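Local coordinates for protein Xaa-Pro Dipeptidase (Alteromonas macleodii, PDB 2QS8) that probably hydrolyses dipeptides or the C-terminal ends of short peptides, as a metal-dependent TIM-barrel enzyme of the amidohydrolase superfamily, at residues 172-176 against 215-219; 255-259 against 304-309; 313-317 against 344-350. All blocks are in the same frame, centred on the assembly; numbering follows the deposited sequence.

Interaction 1: 172-176 against 215-219; sequences VNGPY and QEEVD
The backbone N of G174 gives its hydrogen to OE2 of E217 at 2.6 Å, in a nearly straight bond (172°) that uses the anti lone pair of the carboxylate, the one turned away from OE1. E217 reaches this N-H because its chain runs extended beyond CG (chi2 174°), so a residue based on the helix 215-227 can serve the N-cap position of helix 175-188. Glycine suits that position: with phi at 90° a CB would be jammed against the carbonyl O of N173. The next residue, P175, fits the first turn of a helix, where a missing N-H costs nothing. E216 lies across its ring, with E216 CD 3.7 Å from P175 CD. Both acids also face another copy of the protein: OE1 of E217 forms a salt bridge with R183 of the second subunit, and OE2 of E216 is hydrogen-bonded to Y176 OH of that same subunit. The carboxylate of E217 thus joins two helix starts within the chain and a subunit interface. Although E217 is buried, its salt bridge to R183 of the second subunit and the G174 N-H are likely to keep it ionised, and its negative charge at the N-terminal end of helix 175-188 would probably be favoured by the helix dipole.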
loop_
_atom_site.group_PDB
_atom_site.type_symbol
_atom_site.label_atom_id
_atom_site.label_comp_id
_atom_site.label_asym_id
_atom_site.label_seq_id
_atom_site.Cartn_x
_atom_site.Cartn_y
_atom_site.Cartn_z
ATOM N N VAL A 172 -9.790 -4.043 5.954
ATOM C CA VAL A 172 -8.350 -3.958 5.744
ATOM C C VAL A 172 -7.651 -5.205 5.220
ATOM O O VAL A 172 -8.191 -6.307 5.250
ATOM C CB VAL A 172 -7.662 -3.620 7.080
ATOM C CG1 VAL A 172 -8.223 -2.327 7.652
ATOM C CG2 VAL A 172 -7.882 -4.772 8.061
ATOM N N ASN A 173 -6.418 -4.998 4.771
ATOM C CA ASN A 173 -5.548 -6.056 4.272
ATOM C C ASN A 173 -4.119 -5.576 4.556
ATOM O O ASN A 173 -3.715 -4.510 4.089
ATOM C CB ASN A 173 -5.749 -6.280 2.767
ATOM C CG ASN A 173 -7.081 -6.924 2.444
ATOM O OD1 ASN A 173 -7.341 -8.077 2.812
ATOM N ND2 ASN A 173 -7.944 -6.181 1.755
ATOM N N GLY A 174 -3.372 -6.351 5.337
ATOM C CA GLY A 174 -2.009 -5.978 5.672
ATOM C C GLY A 174 -1.936 -5.137 6.934
ATOM O O GLY A 174 -2.942 -4.570 7.362
ATOM N N PRO A 175 -0.745 -5.016 7.542
ATOM C CA PRO A 175 -0.542 -4.240 8.771
ATOM C C PRO A 175 -0.697 -2.722 8.667
ATOM O O PRO A 175 -1.108 -2.073 9.630
ATOM C CB PRO A 175 0.865 -4.648 9.204
ATOM C CG PRO A 175 1.555 -4.869 7.895
ATOM C CD PRO A 175 0.525 -5.606 7.072
ATOM N N TYR A 176 -0.360 -2.145 7.514
ATOM C CA TYR A 176 -0.482 -0.703 7.371
ATOM C C TYR A 176 -1.948 -0.287 7.273
ATOM O O TYR A 176 -2.355 0.714 7.873
ATOM C CB TYR A 176 0.337 -0.220 6.164
ATOM C CG TYR A 176 1.769 -0.679 6.269
ATOM C CD1 TYR A 176 2.377 -1.402 5.236
ATOM C CD2 TYR A 176 2.494 -0.462 7.444
ATOM C CE1 TYR A 176 3.677 -1.908 5.381
ATOM C CE2 TYR A 176 3.781 -0.958 7.596
ATOM C CZ TYR A 176 4.370 -1.682 6.565
ATOM O OH TYR A 176 5.646 -2.177 6.734
ATOM N N GLN A 215 -1.247 -13.328 11.425
ATOM C CA GLN A 215 -0.631 -13.011 12.705
ATOM C C GLN A 215 -0.083 -11.584 12.631
ATOM O O GLN A 215 -0.210 -10.806 13.577
ATOM C CB GLN A 215 0.486 -13.997 13.037
ATOM C CG GLN A 215 1.017 -13.836 14.453
ATOM C CD GLN A 215 -0.054 -14.111 15.502
ATOM O OE1 GLN A 215 -0.581 -15.226 15.607
ATOM N NE2 GLN A 215 -0.382 -13.091 16.288
ATOM N N GLU A 216 0.521 -11.246 11.500
ATOM C CA GLU A 216 1.059 -9.902 11.294
ATOM C C GLU A 216 -0.050 -8.838 11.397
ATOM O O GLU A 216 0.149 -7.775 11.982
ATOM C CB GLU A 216 1.723 -9.825 9.920
ATOM C CG GLU A 216 2.142 -8.436 9.471
ATOM C CD GLU A 216 2.722 -8.436 8.052
ATOM O OE1 GLU A 216 2.078 -8.993 7.135
ATOM O OE2 GLU A 216 3.822 -7.875 7.848
ATOM N N GLU A 217 -1.214 -9.125 10.829
ATOM C CA GLU A 217 -2.319 -8.185 10.870
ATOM C C GLU A 217 -2.903 -8.008 12.279
ATOM O O GLU A 217 -3.169 -6.883 12.696
ATOM C CB GLU A 217 -3.426 -8.603 9.886
ATOM C CG GLU A 217 -2.995 -8.609 8.416
ATOM C CD GLU A 217 -4.063 -9.160 7.472
ATOM O OE1 GLU A 217 -4.790 -10.103 7.839
ATOM O OE2 GLU A 217 -4.159 -8.658 6.338
ATOM N N VAL A 218 -3.101 -9.093 13.019
ATOM C CA VAL A 218 -3.655 -8.944 14.357
ATOM C C VAL A 218 -2.613 -8.368 15.313
ATOM O O VAL A 218 -2.963 -7.662 16.256
ATOM C CB VAL A 218 -4.263 -10.279 14.907
ATOM C CG1 VAL A 218 -3.215 -11.376 14.976
ATOM C CG2 VAL A 218 -4.863 -10.034 16.276
ATOM N N ASP A 219 -1.334 -8.642 15.070
ATOM C CA ASP A 219 -0.289 -8.061 15.917
ATOM C C ASP A 219 -0.381 -6.539 15.727
ATOM O O ASP A 219 -0.289 -5.772 16.686
ATOM C CB ASP A 219 1.122 -8.531 15.505
ATOM C CG ASP A 219 1.432 -9.960 15.951
ATOM O OD1 ASP A 219 0.740 -10.466 16.852
ATOM O OD2 ASP A 219 2.375 -10.577 15.408
#

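Interaction 2: 255-259 against 304-309; sequences HGTFM and SVGPQI. With MET (methionine), chain D.
Apolar contacts carry most of the meeting between T257 and F258 and the helix face formed by V305, Q308 and I309. V305 divides its two methyls: V305 CG1 is 3.6 Å from T257 CG2, while V305 CG2 lies 3.9 Å from F258 CE2. With T257 OG1 beside the backbone N (chi1 -54°), the methyl CG2 falls anti to that N and touches Q308 CB at 3.6 Å. A beta-branched threonine suits this spot, since one branch packs on the helix and the other, OG1, is hydrogen-bonded to ND1 of H237. At the outer end S304 OG comes to the edge of the F258 ring, 3.9 Å from F258 CZ.

Polar groups find their partners outside the pair of segments. T257 O lies 3.2 Å from Q308 CG but is hydrogen-bonded to T312 OG1, and the same hydroxyl meets Q308 NE2.

Ligand contacts complete the account. The bound methionine puts its CB over one face of the H255 imidazole, whose ND1 is hydrogen-bonded to T277, and its CE lies against I309 CD1. Histidine near the magnesium ion and isoleucine beside the thioether together form part of the pocket that holds methionine, probably the substrate site, at the mouth of an amidohydrolase TIM barrel.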
loop_
_atom_site.group_PDB
_atom_site.type_symbol
_atom_site.label_atom_id
_atom_site.label_comp_id
_atom_site.label_asym_id
_atom_site.label_seq_id
_atom_site.Cartn_x
_atom_site.Cartn_y
_atom_site.Cartn_z
ATOM N N HIS A 255 -17.455 -14.970 22.235
ATOM C CA HIS A 255 -17.983 -16.249 21.739
ATOM C C HIS A 255 -17.058 -17.472 21.916
ATOM O O HIS A 255 -17.446 -18.459 22.544
ATOM C CB HIS A 255 -18.370 -16.121 20.260
ATOM C CG HIS A 255 -19.000 -14.811 19.907
ATOM N ND1 HIS A 255 -20.088 -14.301 20.579
ATOM C CD2 HIS A 255 -18.688 -13.899 18.959
ATOM C CE1 HIS A 255 -20.420 -13.132 20.059
ATOM N NE2 HIS A 255 -19.584 -12.866 19.075
ATOM N N GLY A 256 -15.854 -17.400 21.344
ATOM C CA GLY A 256 -14.883 -18.486 21.437
ATOM C C GLY A 256 -15.457 -19.888 21.311
ATOM O O GLY A 256 -14.998 -20.823 21.972
ATOM N N THR A 257 -16.443 -20.031 20.432
ATOM C CA THR A 257 -17.151 -21.283 20.217
ATOM C C THR A 257 -16.328 -22.567 20.136
ATOM O O THR A 257 -16.645 -23.535 20.815
ATOM C CB THR A 257 -18.037 -21.170 18.961
ATOM O OG1 THR A 257 -18.888 -20.029 19.098
ATOM C CG2 THR A 257 -18.885 -22.425 18.766
ATOM N N PHE A 258 -15.287 -22.590 19.316
ATOM C CA PHE A 258 -14.480 -23.801 19.177
ATOM C C PHE A 258 -13.127 -23.689 19.869
ATOM O O PHE A 258 -12.105 -24.209 19.405
ATOM C CB PHE A 258 -14.325 -24.141 17.698
ATOM C CG PHE A 258 -15.637 -24.241 16.975
ATOM C CD1 PHE A 258 -16.547 -25.253 17.288
ATOM C CD2 PHE A 258 -15.992 -23.295 16.020
ATOM C CE1 PHE A 258 -17.787 -25.310 16.663
ATOM C CE2 PHE A 258 -17.222 -23.342 15.396
ATOM C CZ PHE A 258 -18.125 -24.348 15.714
HETATM N N MSE A 259 -13.143 -22.999 21.000
HETATM C CA MSE A 259 -11.953 -22.808 21.800
HETATM C C MSE A 259 -11.387 -24.178 22.173
HETATM O O MSE A 259 -12.126 -25.036 22.650
HETATM C CB MSE A 259 -12.340 -22.058 23.054
HETATM C CG MSE A 259 -11.185 -21.672 23.911
HETATM SE SE MSE A 259 -11.973 -21.006 25.554
HETATM C CE MSE A 259 -13.082 -19.477 24.953
ATOM N N SER A 304 -24.534 -24.902 13.564
ATOM C CA SER A 304 -23.261 -25.445 14.021
ATOM C C SER A 304 -22.665 -24.728 15.239
ATOM O O SER A 304 -22.385 -25.351 16.267
ATOM C CB SER A 304 -22.250 -25.402 12.878
ATOM O OG SER A 304 -20.929 -25.570 13.365
ATOM N N VAL A 305 -22.472 -23.421 15.113
ATOM C CA VAL A 305 -21.877 -22.613 16.172
ATOM C C VAL A 305 -22.719 -22.458 17.432
ATOM O O VAL A 305 -22.259 -22.755 18.532
ATOM C CB VAL A 305 -21.508 -21.194 15.643
ATOM C CG1 VAL A 305 -21.003 -20.320 16.780
ATOM C CG2 VAL A 305 -20.444 -21.301 14.566
ATOM N N GLY A 306 -23.949 -21.990 17.274
ATOM C CA GLY A 306 -24.816 -21.783 18.425
ATOM C C GLY A 306 -24.865 -22.799 19.571
ATOM O O GLY A 306 -24.712 -22.415 20.729
ATOM N N PRO A 307 -25.087 -24.093 19.291
ATOM C CA PRO A 307 -25.162 -25.135 20.327
ATOM C C PRO A 307 -23.890 -25.407 21.130
ATOM O O PRO A 307 -23.958 -25.859 22.271
ATOM C CB PRO A 307 -25.599 -26.377 19.546
ATOM C CG PRO A 307 -26.251 -25.819 18.299
ATOM C CD PRO A 307 -25.357 -24.663 17.960
ATOM N N GLN A 308 -22.737 -25.130 20.529
ATOM C CA GLN A 308 -21.447 -25.379 21.165
ATOM C C GLN A 308 -21.005 -24.377 22.233
ATOM O O GLN A 308 -20.200 -24.713 23.094
ATOM C CB GLN A 308 -20.367 -25.477 20.083
ATOM C CG GLN A 308 -18.951 -25.733 20.589
ATOM C CD GLN A 308 -18.825 -27.037 21.355
ATOM O OE1 GLN A 308 -19.242 -28.091 20.873
ATOM N NE2 GLN A 308 -18.239 -26.976 22.549
ATOM N N ILE A 309 -21.514 -23.152 22.185
ATOM C CA ILE A 309 -21.100 -22.148 23.162
ATOM C C ILE A 309 -21.333 -22.559 24.617
ATOM O O ILE A 309 -20.435 -22.430 25.444
ATOM C CB ILE A 309 -21.777 -20.791 22.879
ATOM C CG1 ILE A 309 -21.278 -20.251 21.533
ATOM C CG2 ILE A 309 -21.445 -19.794 23.979
ATOM C CD1 ILE A 309 -21.829 -18.890 21.153
HETATM N N MET D . -22.933 -12.356 16.297
HETATM C CA MET D . -22.272 -13.694 16.326
HETATM C C MET D . -22.011 -14.230 14.921
HETATM O O MET D . -21.109 -15.080 14.779
HETATM C CB MET D . -23.150 -14.687 17.085
HETATM C CG MET D . -22.527 -16.050 17.220
HETATM S SD MET D . -23.480 -17.075 18.283
HETATM C CE MET D . -23.176 -16.270 19.830
HETATM O OXT MET D . -22.719 -13.798 13.986
#

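Interaction 3: 313-317 against 344-350; sequences FRKAY and MVENGMP
F313 and Y317 both swing CG anti to the backbone N (chi1 173° and 174°), and one helical turn apart they send their rings side by side toward 344-350. The F313 ring crosses M344 at about a right angle, with F313 CE1 3.7 Å from the CE of that selenomethionine, and receives M349 CB at its edge. Y317 takes M349 over a face: M349 CG sits 4.2 Å from the ring centroid in a CH-pi contact, while SE lies obliquely at 5.3 Å, a Met-aromatic contact. A long, flexible side chain suits this place, because M349 bends at chi3 to bring its CE within 3.6 Å of Y317 CD1. P350 CD closes on the phenol end, 3.7 Å from Y317 CZ. An alanine in place of Y317 would remove the ring and is likely to leave M349 and P350 without the surface they pack on. R314 lays its guanidinium face over the carbonyl of N347, and N347 O is 3.3 Å from R314 CZ. G348, with positive phi, is the C-prime residue of a Schellman motif, in which M349 N bonds to M344 O and G348 N to V345 O; a CB there would clash with R314 NH1. The contact thus packs helix 299-319 against the C-terminal end of helix 339-346 and the turn into helix 351-357, with I278 of helix 278-287 touching both F313 and M344.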
loop_
_atom_site.group_PDB
_atom_site.type_symbol
_atom_site.label_atom_id
_atom_site.label_comp_id
_atom_site.label_asym_id
_atom_site.label_seq_id
_atom_site.Cartn_x
_atom_site.Cartn_y
_atom_site.Cartn_z
ATOM N N PHE A 313 -18.395 -22.948 27.256
ATOM C CA PHE A 313 -18.419 -22.130 28.465
ATOM C C PHE A 313 -18.035 -22.929 29.709
ATOM O O PHE A 313 -17.197 -22.495 30.499
ATOM C CB PHE A 313 -19.815 -21.531 28.675
ATOM C CG PHE A 313 -19.970 -20.808 29.986
ATOM C CD1 PHE A 313 -19.481 -19.519 30.143
ATOM C CD2 PHE A 313 -20.585 -21.431 31.073
ATOM C CE1 PHE A 313 -19.596 -18.847 31.355
ATOM C CE2 PHE A 313 -20.705 -20.770 32.292
ATOM C CZ PHE A 313 -20.209 -19.473 32.433
ATOM N N ARG A 314 -18.669 -24.088 29.885
ATOM C CA ARG A 314 -18.402 -24.946 31.035
ATOM C C ARG A 314 -16.930 -25.322 31.081
ATOM O O ARG A 314 -16.287 -25.204 32.125
ATOM C CB ARG A 314 -19.260 -26.211 30.972
ATOM C CG ARG A 314 -18.939 -27.235 32.046
ATOM C CD ARG A 314 -19.792 -28.486 31.890
ATOM N NE ARG A 314 -21.196 -28.266 32.248
ATOM C CZ ARG A 314 -21.628 -28.051 33.490
ATOM N NH1 ARG A 314 -20.766 -28.025 34.498
ATOM N NH2 ARG A 314 -22.921 -27.869 33.727
ATOM N N LYS A 315 -16.405 -25.772 29.944
ATOM C CA LYS A 315 -15.000 -26.161 29.830
ATOM C C LYS A 315 -14.062 -25.022 30.223
ATOM O O LYS A 315 -13.111 -25.217 30.979
ATOM C CB LYS A 315 -14.683 -26.590 28.395
ATOM C CG LYS A 315 -15.325 -27.899 27.953
ATOM C CD LYS A 315 -15.001 -28.201 26.490
ATOM C CE LYS A 315 -15.279 -29.661 26.131
ATOM N NZ LYS A 315 -16.698 -30.062 26.355
ATOM N N ALA A 316 -14.337 -23.830 29.702
ATOM C CA ALA A 316 -13.505 -22.672 29.985
ATOM C C ALA A 316 -13.557 -22.304 31.456
ATOM O O ALA A 316 -12.533 -22.007 32.061
ATOM C CB ALA A 316 -13.947 -21.488 29.139
ATOM N N TYR A 317 -14.756 -22.321 32.024
ATOM C CA TYR A 317 -14.923 -21.984 33.431
ATOM C C TYR A 317 -14.165 -22.937 34.348
ATOM O O TYR A 317 -13.397 -22.500 35.197
ATOM C CB TYR A 317 -16.400 -21.989 33.823
ATOM C CG TYR A 317 -16.602 -21.792 35.303
ATOM C CD1 TYR A 317 -16.279 -20.583 35.913
ATOM C CD2 TYR A 317 -17.075 -22.831 36.104
ATOM C CE1 TYR A 317 -16.418 -20.411 37.287
ATOM C CE2 TYR A 317 -17.217 -22.674 37.478
ATOM C CZ TYR A 317 -16.886 -21.464 38.064
ATOM O OH TYR A 317 -17.005 -21.310 39.428
HETATM N N MSE A 344 -25.428 -19.077 32.408
HETATM C CA MSE A 344 -24.125 -19.279 33.013
HETATM C C MSE A 344 -24.206 -20.241 34.178
HETATM O O MSE A 344 -23.319 -21.074 34.370
HETATM C CB MSE A 344 -23.563 -17.943 33.473
HETATM C CG MSE A 344 -23.303 -17.030 32.313
HETATM SE SE MSE A 344 -22.623 -15.342 32.946
HETATM C CE MSE A 344 -20.693 -15.653 32.855
ATOM N N VAL A 345 -25.292 -20.137 34.935
ATOM C CA VAL A 345 -25.500 -21.005 36.079
ATOM C C VAL A 345 -25.770 -22.441 35.637
ATOM O O VAL A 345 -25.117 -23.367 36.105
ATOM C CB VAL A 345 -26.683 -20.513 36.957
ATOM C CG1 VAL A 345 -26.915 -21.489 38.101
ATOM C CG2 VAL A 345 -26.387 -19.114 37.508
ATOM N N GLU A 346 -26.729 -22.627 34.734
ATOM C CA GLU A 346 -27.070 -23.961 34.262
ATOM C C GLU A 346 -25.884 -24.691 33.650
ATOM O O GLU A 346 -25.895 -25.917 33.537
ATOM C CB GLU A 346 -28.204 -23.894 33.240
ATOM C CG GLU A 346 -29.419 -23.135 33.736
ATOM C CD GLU A 346 -30.681 -23.484 32.970
ATOM O OE1 GLU A 346 -30.614 -23.611 31.723
ATOM O OE2 GLU A 346 -31.742 -23.615 33.626
ATOM N N ASN A 347 -24.853 -23.948 33.263
ATOM C CA ASN A 347 -23.688 -24.573 32.667
ATOM C C ASN A 347 -22.469 -24.683 33.580
ATOM O O ASN A 347 -21.333 -24.774 33.103
ATOM C CB ASN A 347 -23.338 -23.866 31.357
ATOM C CG ASN A 347 -24.332 -24.191 30.251
ATOM O OD1 ASN A 347 -24.303 -25.278 29.677
ATOM N ND2 ASN A 347 -25.231 -23.256 29.969
ATOM N N GLY A 348 -22.706 -24.676 34.894
ATOM C CA GLY A 348 -21.616 -24.842 35.840
ATOM C C GLY A 348 -21.093 -23.697 36.685
ATOM O O GLY A 348 -20.325 -23.937 37.614
HETATM N N MSE A 349 -21.478 -22.463 36.393
HETATM C CA MSE A 349 -20.978 -21.357 37.187
HETATM C C MSE A 349 -21.929 -21.008 38.316
HETATM O O MSE A 349 -23.110 -20.752 38.080
HETATM C CB MSE A 349 -20.755 -20.123 36.320
HETATM C CG MSE A 349 -20.024 -19.022 37.063
HETATM SE SE MSE A 349 -19.817 -17.315 36.071
HETATM C CE MSE A 349 -17.936 -17.413 35.474
ATOM N N PRO A 350 -21.433 -21.004 39.563
ATOM C CA PRO A 350 -22.285 -20.670 40.710
ATOM C C PRO A 350 -22.820 -19.249 40.589
ATOM O O PRO A 350 -22.140 -18.363 40.079
ATOM C CB PRO A 350 -21.346 -20.856 41.906
ATOM C CG PRO A 350 -19.988 -20.616 41.325
ATOM C CD PRO A 350 -20.065 -21.331 40.005
#

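From the N terminus the three contacts follow in series, none nested in or crossing another. Interaction 1 closes a loop of 38 residues that contains the rest of helix 175-188 and strand 192-196, tying the start of that helix to the start of helix 215-227 at a subunit interface. Interaction 2 closes the next, 44 residues long, and brings the loop after strand 252-253 to helix 299-319 beside the ligand pocket. Interaction 3 takes up that same helix further along and closes a 26-residue loop onto the end of helix 339-346. Interactions 2 and 3 touch, through M259 SE and A316 CB, 4.1 Å apart, whereas interaction 1 stands apart, its centre 25 Å from that of interaction 2.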